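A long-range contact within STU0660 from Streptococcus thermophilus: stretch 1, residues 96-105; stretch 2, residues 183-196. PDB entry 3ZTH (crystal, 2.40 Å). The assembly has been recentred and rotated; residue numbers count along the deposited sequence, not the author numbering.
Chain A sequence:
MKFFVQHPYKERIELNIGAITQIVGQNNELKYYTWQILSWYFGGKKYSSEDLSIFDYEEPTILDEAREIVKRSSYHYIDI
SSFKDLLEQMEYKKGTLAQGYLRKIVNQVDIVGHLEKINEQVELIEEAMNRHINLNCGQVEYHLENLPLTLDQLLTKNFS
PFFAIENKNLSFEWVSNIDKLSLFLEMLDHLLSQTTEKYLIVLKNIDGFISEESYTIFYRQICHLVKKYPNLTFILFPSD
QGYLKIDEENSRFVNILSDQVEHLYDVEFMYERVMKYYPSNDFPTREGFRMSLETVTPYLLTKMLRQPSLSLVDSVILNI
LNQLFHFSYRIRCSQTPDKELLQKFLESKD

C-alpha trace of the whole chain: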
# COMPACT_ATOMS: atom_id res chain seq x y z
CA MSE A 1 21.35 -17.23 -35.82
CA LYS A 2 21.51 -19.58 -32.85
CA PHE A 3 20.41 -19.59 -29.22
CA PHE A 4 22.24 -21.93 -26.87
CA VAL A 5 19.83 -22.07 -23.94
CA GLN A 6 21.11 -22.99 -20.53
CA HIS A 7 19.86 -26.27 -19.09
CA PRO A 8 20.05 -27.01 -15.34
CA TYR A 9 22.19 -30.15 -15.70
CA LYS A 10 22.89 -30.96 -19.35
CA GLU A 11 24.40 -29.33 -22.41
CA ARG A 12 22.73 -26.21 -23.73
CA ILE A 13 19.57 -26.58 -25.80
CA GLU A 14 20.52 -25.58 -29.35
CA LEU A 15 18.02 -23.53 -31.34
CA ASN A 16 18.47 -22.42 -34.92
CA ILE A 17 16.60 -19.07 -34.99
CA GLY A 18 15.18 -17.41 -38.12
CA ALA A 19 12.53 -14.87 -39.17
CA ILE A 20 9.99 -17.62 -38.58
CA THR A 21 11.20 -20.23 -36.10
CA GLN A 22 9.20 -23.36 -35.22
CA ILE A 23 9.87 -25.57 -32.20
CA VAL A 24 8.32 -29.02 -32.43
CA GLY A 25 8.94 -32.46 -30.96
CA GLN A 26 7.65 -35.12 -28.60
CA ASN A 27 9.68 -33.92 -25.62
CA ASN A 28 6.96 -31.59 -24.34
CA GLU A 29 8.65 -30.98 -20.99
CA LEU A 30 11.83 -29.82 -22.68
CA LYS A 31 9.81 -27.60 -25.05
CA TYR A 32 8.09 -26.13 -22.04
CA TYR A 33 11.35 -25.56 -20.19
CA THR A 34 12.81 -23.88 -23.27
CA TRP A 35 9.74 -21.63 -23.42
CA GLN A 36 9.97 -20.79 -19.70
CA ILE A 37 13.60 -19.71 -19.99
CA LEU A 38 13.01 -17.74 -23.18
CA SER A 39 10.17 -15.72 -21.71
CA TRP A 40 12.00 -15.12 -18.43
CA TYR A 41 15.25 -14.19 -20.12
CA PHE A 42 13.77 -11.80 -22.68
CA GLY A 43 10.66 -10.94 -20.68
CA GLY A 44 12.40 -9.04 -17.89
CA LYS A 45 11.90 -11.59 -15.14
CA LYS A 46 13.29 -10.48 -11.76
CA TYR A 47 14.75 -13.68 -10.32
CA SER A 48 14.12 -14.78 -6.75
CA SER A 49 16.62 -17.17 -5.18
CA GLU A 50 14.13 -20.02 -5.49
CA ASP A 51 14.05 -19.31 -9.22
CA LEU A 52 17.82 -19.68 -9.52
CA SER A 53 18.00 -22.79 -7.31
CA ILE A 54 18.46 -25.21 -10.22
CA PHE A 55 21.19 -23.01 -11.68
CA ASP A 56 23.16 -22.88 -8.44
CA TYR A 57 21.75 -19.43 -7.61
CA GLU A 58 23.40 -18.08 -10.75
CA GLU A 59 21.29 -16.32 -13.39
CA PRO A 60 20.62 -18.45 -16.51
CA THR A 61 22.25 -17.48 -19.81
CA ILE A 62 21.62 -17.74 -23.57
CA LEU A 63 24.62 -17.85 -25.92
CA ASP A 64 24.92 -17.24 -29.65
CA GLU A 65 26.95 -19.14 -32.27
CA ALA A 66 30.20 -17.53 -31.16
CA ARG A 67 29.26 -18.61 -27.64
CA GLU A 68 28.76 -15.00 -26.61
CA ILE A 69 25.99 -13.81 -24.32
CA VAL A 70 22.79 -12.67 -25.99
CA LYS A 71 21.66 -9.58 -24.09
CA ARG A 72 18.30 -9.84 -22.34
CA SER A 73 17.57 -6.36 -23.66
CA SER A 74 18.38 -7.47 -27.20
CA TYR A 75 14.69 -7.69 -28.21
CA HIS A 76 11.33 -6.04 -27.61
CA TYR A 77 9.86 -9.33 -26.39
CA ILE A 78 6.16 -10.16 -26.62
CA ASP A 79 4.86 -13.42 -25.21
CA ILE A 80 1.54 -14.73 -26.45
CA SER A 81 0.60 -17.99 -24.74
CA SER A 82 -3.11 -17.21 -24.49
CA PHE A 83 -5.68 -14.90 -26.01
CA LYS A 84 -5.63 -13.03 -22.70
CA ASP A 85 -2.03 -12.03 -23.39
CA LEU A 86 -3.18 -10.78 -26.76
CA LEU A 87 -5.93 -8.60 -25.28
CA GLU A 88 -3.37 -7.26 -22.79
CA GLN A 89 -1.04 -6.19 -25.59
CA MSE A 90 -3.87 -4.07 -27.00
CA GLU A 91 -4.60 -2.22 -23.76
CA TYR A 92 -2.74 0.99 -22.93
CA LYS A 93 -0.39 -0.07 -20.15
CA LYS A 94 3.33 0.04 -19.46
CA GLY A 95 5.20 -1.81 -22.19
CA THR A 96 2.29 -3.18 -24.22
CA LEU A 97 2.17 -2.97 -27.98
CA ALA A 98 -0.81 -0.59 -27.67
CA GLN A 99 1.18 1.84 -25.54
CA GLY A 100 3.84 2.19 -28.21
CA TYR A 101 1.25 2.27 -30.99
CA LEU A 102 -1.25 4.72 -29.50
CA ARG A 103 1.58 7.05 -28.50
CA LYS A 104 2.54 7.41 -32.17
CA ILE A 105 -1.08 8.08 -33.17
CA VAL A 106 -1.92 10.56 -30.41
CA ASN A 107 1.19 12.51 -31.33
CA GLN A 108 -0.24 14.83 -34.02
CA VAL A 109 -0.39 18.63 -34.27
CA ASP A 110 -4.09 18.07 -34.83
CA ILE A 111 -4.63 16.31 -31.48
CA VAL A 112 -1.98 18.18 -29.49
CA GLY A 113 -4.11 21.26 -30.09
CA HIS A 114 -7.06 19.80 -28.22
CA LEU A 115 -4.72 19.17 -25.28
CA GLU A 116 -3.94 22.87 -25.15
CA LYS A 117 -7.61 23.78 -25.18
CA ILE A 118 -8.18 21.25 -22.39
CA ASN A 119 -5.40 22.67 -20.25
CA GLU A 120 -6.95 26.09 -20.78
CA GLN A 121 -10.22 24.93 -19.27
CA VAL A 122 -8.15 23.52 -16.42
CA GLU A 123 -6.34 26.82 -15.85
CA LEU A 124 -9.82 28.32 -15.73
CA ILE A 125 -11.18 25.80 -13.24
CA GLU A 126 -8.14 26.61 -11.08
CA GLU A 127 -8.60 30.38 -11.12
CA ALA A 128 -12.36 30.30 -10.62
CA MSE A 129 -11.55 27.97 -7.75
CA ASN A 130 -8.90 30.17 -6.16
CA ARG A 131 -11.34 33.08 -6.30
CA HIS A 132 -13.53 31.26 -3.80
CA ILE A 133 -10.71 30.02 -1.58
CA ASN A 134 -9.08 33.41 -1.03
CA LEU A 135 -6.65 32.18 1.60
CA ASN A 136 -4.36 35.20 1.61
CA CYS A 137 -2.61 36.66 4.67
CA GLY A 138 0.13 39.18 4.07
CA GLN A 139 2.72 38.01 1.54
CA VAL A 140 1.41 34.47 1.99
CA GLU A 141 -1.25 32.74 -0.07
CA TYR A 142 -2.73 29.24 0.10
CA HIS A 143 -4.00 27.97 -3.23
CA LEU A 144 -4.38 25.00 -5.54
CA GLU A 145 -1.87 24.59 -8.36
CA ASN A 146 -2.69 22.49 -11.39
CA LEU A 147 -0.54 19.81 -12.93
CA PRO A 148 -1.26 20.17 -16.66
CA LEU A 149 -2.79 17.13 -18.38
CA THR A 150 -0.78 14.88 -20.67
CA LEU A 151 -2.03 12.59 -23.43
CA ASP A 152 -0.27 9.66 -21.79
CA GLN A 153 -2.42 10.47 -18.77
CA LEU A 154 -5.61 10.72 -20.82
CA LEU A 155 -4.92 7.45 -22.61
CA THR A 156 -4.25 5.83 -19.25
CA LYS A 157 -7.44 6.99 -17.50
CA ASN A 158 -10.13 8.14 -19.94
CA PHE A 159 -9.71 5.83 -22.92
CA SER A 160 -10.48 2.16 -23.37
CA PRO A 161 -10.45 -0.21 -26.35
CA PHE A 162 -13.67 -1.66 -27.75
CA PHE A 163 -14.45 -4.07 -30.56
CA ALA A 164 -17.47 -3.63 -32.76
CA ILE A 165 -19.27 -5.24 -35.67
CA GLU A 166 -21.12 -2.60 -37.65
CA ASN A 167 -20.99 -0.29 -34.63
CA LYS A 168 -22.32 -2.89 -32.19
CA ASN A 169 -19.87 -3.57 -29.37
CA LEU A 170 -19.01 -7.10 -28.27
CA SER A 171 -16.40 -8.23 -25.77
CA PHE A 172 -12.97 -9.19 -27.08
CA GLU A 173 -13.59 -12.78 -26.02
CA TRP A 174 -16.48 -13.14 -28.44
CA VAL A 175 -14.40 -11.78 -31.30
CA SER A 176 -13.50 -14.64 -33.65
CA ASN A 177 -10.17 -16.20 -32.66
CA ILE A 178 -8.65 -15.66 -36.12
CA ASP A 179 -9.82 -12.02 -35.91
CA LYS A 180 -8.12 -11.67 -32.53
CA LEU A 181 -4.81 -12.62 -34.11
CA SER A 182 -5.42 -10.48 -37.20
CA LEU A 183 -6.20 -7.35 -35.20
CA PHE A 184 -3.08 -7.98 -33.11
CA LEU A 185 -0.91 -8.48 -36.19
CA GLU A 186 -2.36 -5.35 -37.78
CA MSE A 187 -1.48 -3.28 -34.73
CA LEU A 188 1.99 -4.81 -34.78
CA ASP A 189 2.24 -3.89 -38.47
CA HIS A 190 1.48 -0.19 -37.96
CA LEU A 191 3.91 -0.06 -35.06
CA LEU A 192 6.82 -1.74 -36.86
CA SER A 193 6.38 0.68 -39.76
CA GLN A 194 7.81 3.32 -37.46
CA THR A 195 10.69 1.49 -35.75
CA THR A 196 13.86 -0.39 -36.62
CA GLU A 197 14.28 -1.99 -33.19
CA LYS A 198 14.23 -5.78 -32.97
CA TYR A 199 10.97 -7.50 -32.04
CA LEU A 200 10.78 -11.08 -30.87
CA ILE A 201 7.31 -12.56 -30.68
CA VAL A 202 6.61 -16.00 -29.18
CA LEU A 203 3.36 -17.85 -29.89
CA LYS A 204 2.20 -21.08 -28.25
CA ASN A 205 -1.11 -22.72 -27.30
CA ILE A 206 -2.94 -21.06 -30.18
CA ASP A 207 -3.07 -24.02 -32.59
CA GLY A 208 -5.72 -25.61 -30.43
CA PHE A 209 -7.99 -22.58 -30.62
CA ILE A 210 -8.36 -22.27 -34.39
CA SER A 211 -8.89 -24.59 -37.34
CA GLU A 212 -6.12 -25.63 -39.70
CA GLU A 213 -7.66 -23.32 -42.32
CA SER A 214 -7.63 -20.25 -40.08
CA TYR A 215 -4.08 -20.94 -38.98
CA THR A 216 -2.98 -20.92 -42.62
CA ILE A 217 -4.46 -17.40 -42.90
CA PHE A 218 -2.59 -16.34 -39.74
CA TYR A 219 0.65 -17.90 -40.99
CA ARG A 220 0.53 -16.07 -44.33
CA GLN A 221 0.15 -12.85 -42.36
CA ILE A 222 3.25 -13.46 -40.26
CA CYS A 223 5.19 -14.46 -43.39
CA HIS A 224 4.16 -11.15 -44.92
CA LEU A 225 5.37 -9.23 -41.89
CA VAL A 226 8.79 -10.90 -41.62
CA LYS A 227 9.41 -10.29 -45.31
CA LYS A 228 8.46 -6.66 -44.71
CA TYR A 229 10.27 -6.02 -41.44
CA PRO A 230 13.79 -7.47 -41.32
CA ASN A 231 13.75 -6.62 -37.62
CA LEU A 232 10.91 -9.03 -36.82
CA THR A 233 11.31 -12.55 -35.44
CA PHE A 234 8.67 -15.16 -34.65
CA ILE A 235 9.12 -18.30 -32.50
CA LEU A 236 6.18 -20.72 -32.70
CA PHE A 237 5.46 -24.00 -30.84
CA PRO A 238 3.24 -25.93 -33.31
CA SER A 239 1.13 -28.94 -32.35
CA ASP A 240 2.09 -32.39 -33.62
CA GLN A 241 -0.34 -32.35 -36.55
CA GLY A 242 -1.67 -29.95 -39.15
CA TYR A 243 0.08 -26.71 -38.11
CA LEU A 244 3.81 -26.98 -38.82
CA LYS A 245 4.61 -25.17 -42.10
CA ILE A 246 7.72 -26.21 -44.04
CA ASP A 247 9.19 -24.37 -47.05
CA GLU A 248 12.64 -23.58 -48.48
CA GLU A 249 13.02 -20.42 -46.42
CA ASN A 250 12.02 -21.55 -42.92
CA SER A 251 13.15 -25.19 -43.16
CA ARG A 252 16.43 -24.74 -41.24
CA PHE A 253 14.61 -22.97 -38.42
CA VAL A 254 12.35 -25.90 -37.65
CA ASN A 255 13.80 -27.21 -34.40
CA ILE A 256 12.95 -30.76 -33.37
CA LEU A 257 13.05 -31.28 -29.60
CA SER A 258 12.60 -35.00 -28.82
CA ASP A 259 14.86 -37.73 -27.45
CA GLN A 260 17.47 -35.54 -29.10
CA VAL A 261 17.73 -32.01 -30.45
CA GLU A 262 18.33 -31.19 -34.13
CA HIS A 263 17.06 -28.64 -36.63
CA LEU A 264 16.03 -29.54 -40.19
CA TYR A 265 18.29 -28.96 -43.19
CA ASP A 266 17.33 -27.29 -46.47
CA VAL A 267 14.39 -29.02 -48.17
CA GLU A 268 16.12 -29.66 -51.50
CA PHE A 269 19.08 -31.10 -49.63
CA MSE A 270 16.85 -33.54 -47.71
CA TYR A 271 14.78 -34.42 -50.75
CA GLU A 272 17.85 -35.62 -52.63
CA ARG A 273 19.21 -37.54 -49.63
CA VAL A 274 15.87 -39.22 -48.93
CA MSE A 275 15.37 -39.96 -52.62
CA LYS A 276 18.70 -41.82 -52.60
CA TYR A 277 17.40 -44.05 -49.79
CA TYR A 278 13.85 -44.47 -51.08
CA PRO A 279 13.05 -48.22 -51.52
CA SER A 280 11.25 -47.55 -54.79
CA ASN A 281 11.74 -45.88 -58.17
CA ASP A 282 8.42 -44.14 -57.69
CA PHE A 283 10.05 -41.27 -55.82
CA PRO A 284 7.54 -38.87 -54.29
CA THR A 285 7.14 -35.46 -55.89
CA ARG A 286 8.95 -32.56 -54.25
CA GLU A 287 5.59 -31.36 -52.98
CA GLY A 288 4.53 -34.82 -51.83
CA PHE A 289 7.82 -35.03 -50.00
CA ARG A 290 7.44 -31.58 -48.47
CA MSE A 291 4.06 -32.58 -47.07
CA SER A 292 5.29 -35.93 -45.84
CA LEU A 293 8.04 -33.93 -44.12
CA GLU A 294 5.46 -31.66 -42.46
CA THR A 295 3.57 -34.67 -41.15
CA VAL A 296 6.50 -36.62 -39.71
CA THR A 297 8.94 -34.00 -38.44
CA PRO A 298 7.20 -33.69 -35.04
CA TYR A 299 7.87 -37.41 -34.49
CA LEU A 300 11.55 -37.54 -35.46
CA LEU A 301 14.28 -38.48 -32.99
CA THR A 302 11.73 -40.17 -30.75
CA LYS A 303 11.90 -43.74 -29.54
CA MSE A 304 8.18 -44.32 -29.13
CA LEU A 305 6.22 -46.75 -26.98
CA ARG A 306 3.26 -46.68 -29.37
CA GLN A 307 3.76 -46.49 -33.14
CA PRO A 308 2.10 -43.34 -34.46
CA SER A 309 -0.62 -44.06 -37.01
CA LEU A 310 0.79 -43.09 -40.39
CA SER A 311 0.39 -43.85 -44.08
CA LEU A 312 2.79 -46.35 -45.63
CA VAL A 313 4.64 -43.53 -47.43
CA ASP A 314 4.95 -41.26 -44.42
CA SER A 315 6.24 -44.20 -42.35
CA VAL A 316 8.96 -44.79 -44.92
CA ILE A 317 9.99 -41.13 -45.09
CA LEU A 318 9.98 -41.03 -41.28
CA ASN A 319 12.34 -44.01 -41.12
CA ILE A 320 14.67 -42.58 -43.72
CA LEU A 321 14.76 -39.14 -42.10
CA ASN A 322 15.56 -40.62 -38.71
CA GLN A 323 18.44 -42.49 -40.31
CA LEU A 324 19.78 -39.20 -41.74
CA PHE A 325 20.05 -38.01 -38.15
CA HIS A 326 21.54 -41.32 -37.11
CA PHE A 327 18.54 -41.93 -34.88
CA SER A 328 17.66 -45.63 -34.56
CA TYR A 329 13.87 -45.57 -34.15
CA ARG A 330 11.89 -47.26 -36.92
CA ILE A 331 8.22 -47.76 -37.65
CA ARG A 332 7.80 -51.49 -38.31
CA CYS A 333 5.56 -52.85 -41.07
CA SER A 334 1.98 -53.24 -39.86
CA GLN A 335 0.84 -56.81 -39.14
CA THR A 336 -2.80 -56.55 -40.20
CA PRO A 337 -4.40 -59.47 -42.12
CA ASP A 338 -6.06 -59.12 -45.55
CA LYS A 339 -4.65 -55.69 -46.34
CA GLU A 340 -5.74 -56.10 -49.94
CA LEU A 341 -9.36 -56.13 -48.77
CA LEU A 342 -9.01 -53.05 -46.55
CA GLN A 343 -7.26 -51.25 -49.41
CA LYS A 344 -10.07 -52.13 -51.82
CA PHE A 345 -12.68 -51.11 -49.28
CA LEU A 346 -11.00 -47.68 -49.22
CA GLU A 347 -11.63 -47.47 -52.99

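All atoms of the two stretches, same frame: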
# COMPACT_ATOMS: atom_id res chain seq x y z
N THR A 96 3.08 -2.41 -23.26
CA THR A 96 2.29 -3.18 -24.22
C THR A 96 2.44 -2.58 -25.60
O THR A 96 2.84 -1.42 -25.76
CB THR A 96 0.79 -3.19 -23.90
OG1 THR A 96 0.26 -1.88 -24.09
CG2 THR A 96 0.56 -3.67 -22.48
N LEU A 97 2.11 -3.38 -26.60
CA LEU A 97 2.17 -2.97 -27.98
C LEU A 97 1.31 -1.71 -28.16
O LEU A 97 1.73 -0.74 -28.78
CB LEU A 97 1.65 -4.11 -28.85
CG LEU A 97 1.83 -4.06 -30.37
CD1 LEU A 97 3.30 -4.01 -30.71
CD2 LEU A 97 1.19 -5.28 -30.98
N ALA A 98 0.11 -1.73 -27.58
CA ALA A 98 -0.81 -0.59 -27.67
C ALA A 98 -0.19 0.72 -27.17
O ALA A 98 -0.39 1.78 -27.77
CB ALA A 98 -2.08 -0.91 -26.87
N GLN A 99 0.56 0.65 -26.08
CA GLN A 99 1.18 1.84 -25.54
C GLN A 99 2.06 2.48 -26.60
O GLN A 99 1.93 3.66 -26.90
CB GLN A 99 2.03 1.49 -24.32
CG GLN A 99 2.57 2.71 -23.60
CD GLN A 99 3.53 2.35 -22.49
OE1 GLN A 99 3.81 3.15 -21.60
NE2 GLN A 99 4.06 1.13 -22.54
N GLY A 100 2.95 1.68 -27.18
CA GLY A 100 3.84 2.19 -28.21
C GLY A 100 3.11 2.64 -29.47
O GLY A 100 3.53 3.59 -30.13
N TYR A 101 2.03 1.95 -29.80
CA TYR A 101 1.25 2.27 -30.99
C TYR A 101 0.39 3.53 -30.81
O TYR A 101 0.44 4.43 -31.64
CB TYR A 101 0.35 1.09 -31.34
CG TYR A 101 -0.67 1.37 -32.42
CD1 TYR A 101 -0.28 1.67 -33.72
CD2 TYR A 101 -2.03 1.29 -32.14
CE1 TYR A 101 -1.22 1.89 -34.73
CE2 TYR A 101 -2.98 1.52 -33.13
CZ TYR A 101 -2.57 1.81 -34.42
OH TYR A 101 -3.52 2.04 -35.38
N LEU A 102 -0.40 3.57 -29.75
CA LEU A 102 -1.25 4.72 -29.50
C LEU A 102 -0.45 5.99 -29.25
O LEU A 102 -0.94 7.09 -29.52
CB LEU A 102 -2.19 4.44 -28.33
CG LEU A 102 -3.22 3.35 -28.56
CD1 LEU A 102 -4.04 3.15 -27.31
CD2 LEU A 102 -4.12 3.72 -29.73
N ARG A 103 0.77 5.86 -28.74
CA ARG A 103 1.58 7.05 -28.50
C ARG A 103 2.01 7.70 -29.81
O ARG A 103 2.22 8.91 -29.87
CB ARG A 103 2.82 6.71 -27.66
CG ARG A 103 2.53 6.67 -26.17
CD ARG A 103 3.75 6.28 -25.38
NE ARG A 103 3.50 6.35 -23.94
CZ ARG A 103 4.36 5.96 -23.01
NH1 ARG A 103 5.55 5.47 -23.37
NH2 ARG A 103 4.05 6.05 -21.72
N LYS A 104 2.14 6.90 -30.86
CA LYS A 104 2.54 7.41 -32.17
C LYS A 104 1.35 8.11 -32.83
O LYS A 104 1.50 9.14 -33.50
CB LYS A 104 3.00 6.26 -33.07
CG LYS A 104 4.15 5.42 -32.52
CD LYS A 104 5.52 6.04 -32.77
CE LYS A 104 6.62 5.06 -32.35
NZ LYS A 104 7.99 5.52 -32.74
N ILE A 105 0.16 7.55 -32.62
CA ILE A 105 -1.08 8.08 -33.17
C ILE A 105 -1.52 9.38 -32.51
O ILE A 105 -1.87 10.34 -33.18
CB ILE A 105 -2.23 7.05 -33.06
CG1 ILE A 105 -2.06 5.96 -34.11
CG2 ILE A 105 -3.58 7.75 -33.20
CD1 ILE A 105 -3.21 4.99 -34.18
N LEU A 183 -6.22 -8.70 -35.76
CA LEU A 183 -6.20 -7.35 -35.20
C LEU A 183 -4.85 -7.11 -34.53
O LEU A 183 -4.25 -6.04 -34.69
CB LEU A 183 -7.34 -7.18 -34.19
CG LEU A 183 -8.72 -7.08 -34.82
CD1 LEU A 183 -9.80 -7.13 -33.75
CD2 LEU A 183 -8.82 -5.78 -35.62
N PHE A 184 -4.37 -8.10 -33.79
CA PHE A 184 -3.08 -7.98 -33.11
C PHE A 184 -1.96 -7.78 -34.12
O PHE A 184 -1.10 -6.91 -33.94
CB PHE A 184 -2.79 -9.23 -32.29
CG PHE A 184 -1.38 -9.31 -31.79
CD1 PHE A 184 -0.96 -8.55 -30.71
CD2 PHE A 184 -0.46 -10.15 -32.41
CE1 PHE A 184 0.36 -8.62 -30.25
CE2 PHE A 184 0.86 -10.22 -31.96
CZ PHE A 184 1.27 -9.45 -30.88
N LEU A 185 -1.95 -8.59 -35.18
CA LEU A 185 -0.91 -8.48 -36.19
C LEU A 185 -0.96 -7.13 -36.90
O LEU A 185 0.07 -6.55 -37.22
CB LEU A 185 -1.03 -9.62 -37.20
CG LEU A 185 -0.65 -10.99 -36.61
CD1 LEU A 185 -0.81 -12.07 -37.67
CD2 LEU A 185 0.80 -10.94 -36.10
N GLU A 186 -2.18 -6.64 -37.13
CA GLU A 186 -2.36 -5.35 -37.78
C GLU A 186 -1.77 -4.23 -36.94
O GLU A 186 -1.11 -3.32 -37.46
CB GLU A 186 -3.84 -5.05 -37.99
CG GLU A 186 -4.39 -5.50 -39.29
CD GLU A 186 -5.53 -4.61 -39.71
OE1 GLU A 186 -5.26 -3.41 -39.95
OE2 GLU A 186 -6.68 -5.10 -39.79
N MSE A 187 -2.02 -4.28 -35.63
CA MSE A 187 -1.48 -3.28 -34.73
C MSE A 187 0.04 -3.36 -34.75
O MSE A 187 0.72 -2.34 -34.76
CB MSE A 187 -1.98 -3.50 -33.31
CG MSE A 187 -1.32 -2.56 -32.31
SE MSE A 187 -2.23 -2.46 -30.62
CE MSE A 187 -1.47 -4.01 -29.77
N LEU A 188 0.55 -4.59 -34.75
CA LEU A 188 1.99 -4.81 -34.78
C LEU A 188 2.55 -4.24 -36.08
O LEU A 188 3.64 -3.66 -36.09
CB LEU A 188 2.29 -6.31 -34.68
CG LEU A 188 3.76 -6.72 -34.80
CD1 LEU A 188 4.56 -6.20 -33.61
CD2 LEU A 188 3.85 -8.23 -34.88
N ASP A 189 1.80 -4.39 -37.17
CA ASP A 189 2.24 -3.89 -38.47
C ASP A 189 2.47 -2.38 -38.42
O ASP A 189 3.57 -1.89 -38.69
CB ASP A 189 1.19 -4.20 -39.54
CG ASP A 189 1.71 -3.99 -40.97
OD1 ASP A 189 2.72 -3.29 -41.15
OD2 ASP A 189 1.10 -4.53 -41.91
N HIS A 190 1.43 -1.64 -38.04
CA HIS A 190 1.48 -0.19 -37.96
C HIS A 190 2.57 0.29 -37.02
O HIS A 190 3.15 1.34 -37.25
CB HIS A 190 0.11 0.36 -37.51
CG HIS A 190 -1.01 0.01 -38.44
ND1 HIS A 190 -2.32 0.34 -38.18
CD2 HIS A 190 -1.02 -0.67 -39.62
CE1 HIS A 190 -3.09 -0.13 -39.15
NE2 HIS A 190 -2.33 -0.75 -40.03
N LEU A 191 2.85 -0.47 -35.97
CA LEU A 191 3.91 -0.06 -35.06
C LEU A 191 5.28 -0.25 -35.71
O LEU A 191 6.08 0.68 -35.75
CB LEU A 191 3.86 -0.85 -33.75
CG LEU A 191 4.99 -0.43 -32.79
CD1 LEU A 191 4.67 0.95 -32.24
CD2 LEU A 191 5.14 -1.41 -31.65
N LEU A 192 5.54 -1.45 -36.23
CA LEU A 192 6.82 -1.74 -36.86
C LEU A 192 7.17 -0.81 -38.00
O LEU A 192 8.35 -0.63 -38.32
CB LEU A 192 6.85 -3.19 -37.37
CG LEU A 192 6.84 -4.29 -36.31
CD1 LEU A 192 6.86 -5.65 -36.97
CD2 LEU A 192 8.06 -4.13 -35.42
N SER A 193 6.16 -0.22 -38.63
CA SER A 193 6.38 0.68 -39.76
C SER A 193 7.03 1.98 -39.31
O SER A 193 7.37 2.83 -40.13
CB SER A 193 5.06 1.00 -40.47
OG SER A 193 4.21 1.77 -39.64
N GLN A 194 7.22 2.11 -38.00
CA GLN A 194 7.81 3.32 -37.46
C GLN A 194 8.93 3.03 -36.46
O GLN A 194 9.20 3.83 -35.57
CB GLN A 194 6.71 4.15 -36.80
CG GLN A 194 5.60 4.54 -37.78
CD GLN A 194 4.39 5.12 -37.09
OE1 GLN A 194 3.73 4.45 -36.28
NE2 GLN A 194 4.08 6.38 -37.40
N THR A 195 9.59 1.88 -36.63
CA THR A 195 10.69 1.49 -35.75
C THR A 195 11.59 0.45 -36.41
O THR A 195 11.14 -0.40 -37.17
CB THR A 195 10.19 0.88 -34.43
OG1 THR A 195 9.30 1.80 -33.79
CG2 THR A 195 11.37 0.60 -33.50
N THR A 196 12.87 0.53 -36.08
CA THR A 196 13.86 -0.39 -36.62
C THR A 196 14.32 -1.37 -35.55
O THR A 196 15.04 -2.32 -35.84
CB THR A 196 15.08 0.38 -37.16
OG1 THR A 196 14.67 1.17 -38.29
CG2 THR A 196 16.19 -0.57 -37.60
O HOH W 1 10.19 4.44 -32.23

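Two helices, 97-105 and 183-192, pack with their axes 9.4 Å apart at closest approach and their N-to-C directions 54° apart, burying 605 Å² between the two stretches. The contact is mainly apolar, with a few polar groups toward the C-terminal ends of the two stretches.

L97 is the knob of the interface. Its CA-to-CB bond points toward the second helix, and the t, p rotamer spreads the two methyls into a hole formed by F184, M187, L188 and L191. L97 CD1 lies 3.3 Å from L191 CD2 and 3.8 Å from L188 CD1, while L97 CD2 lies 3.2 Å from M187 CE and 3.5 Å from F184 CE1. A branched, flexible aliphatic side chain suits such a site because its two ends can fill separate parts of one pocket.

The partners reach this knob in different ways. L191 points directly toward the first helix, and its t, p rotamer places CD2 against L97 and CD1 beside the backbone, 3.6 Å from G100 O. F184 and M187 leave their helix sideways; chi1 near 180° in both helps bring their ends nearer. In M187, a selenomethionine, chi2 is also t and chi3 is p, so the long unbranched chain extends before its terminal methyl turns, bringing M187 CE to 3.5 Å from A98 N. The small side chain of A98 meets it too, with A98 CB 4.1 Å from M187 SE.

One turn after L97, Y101 also adopts t and brings its ring against the second helix. The backbones come close here, Y101 CA to L191 CA being 5.4 Å. The ring's carbon flanks suit apolar neighbors: Y101 CD2 is 3.9 Å from M187 CG, and Y101 CE1 is 3.4 Å from H190 CB. Its hydroxyl adds a polar end. H190, in the m rotamer, presents its ring edge to this oxygen, and H190 ND1 donates a weak hydrogen bond to Y101 OH, long at 3.5 Å but almost straight at 177°. The aromatic planes are oblique, at 44°.

At the exposed margin, K104 takes m, m and then extends through two t angles, carrying its ammonium group to the turn that follows the second helix. K104 NZ lies 3.5 Å from Q194 O, and a water joins it to T195: the water accepts from K104 NZ at 2.5 Å and donates to T195 OG1 at 3.2 Å. Lysine suits this edge because its aliphatic stem can cover the neighboring turn while its charged end remains hydrated.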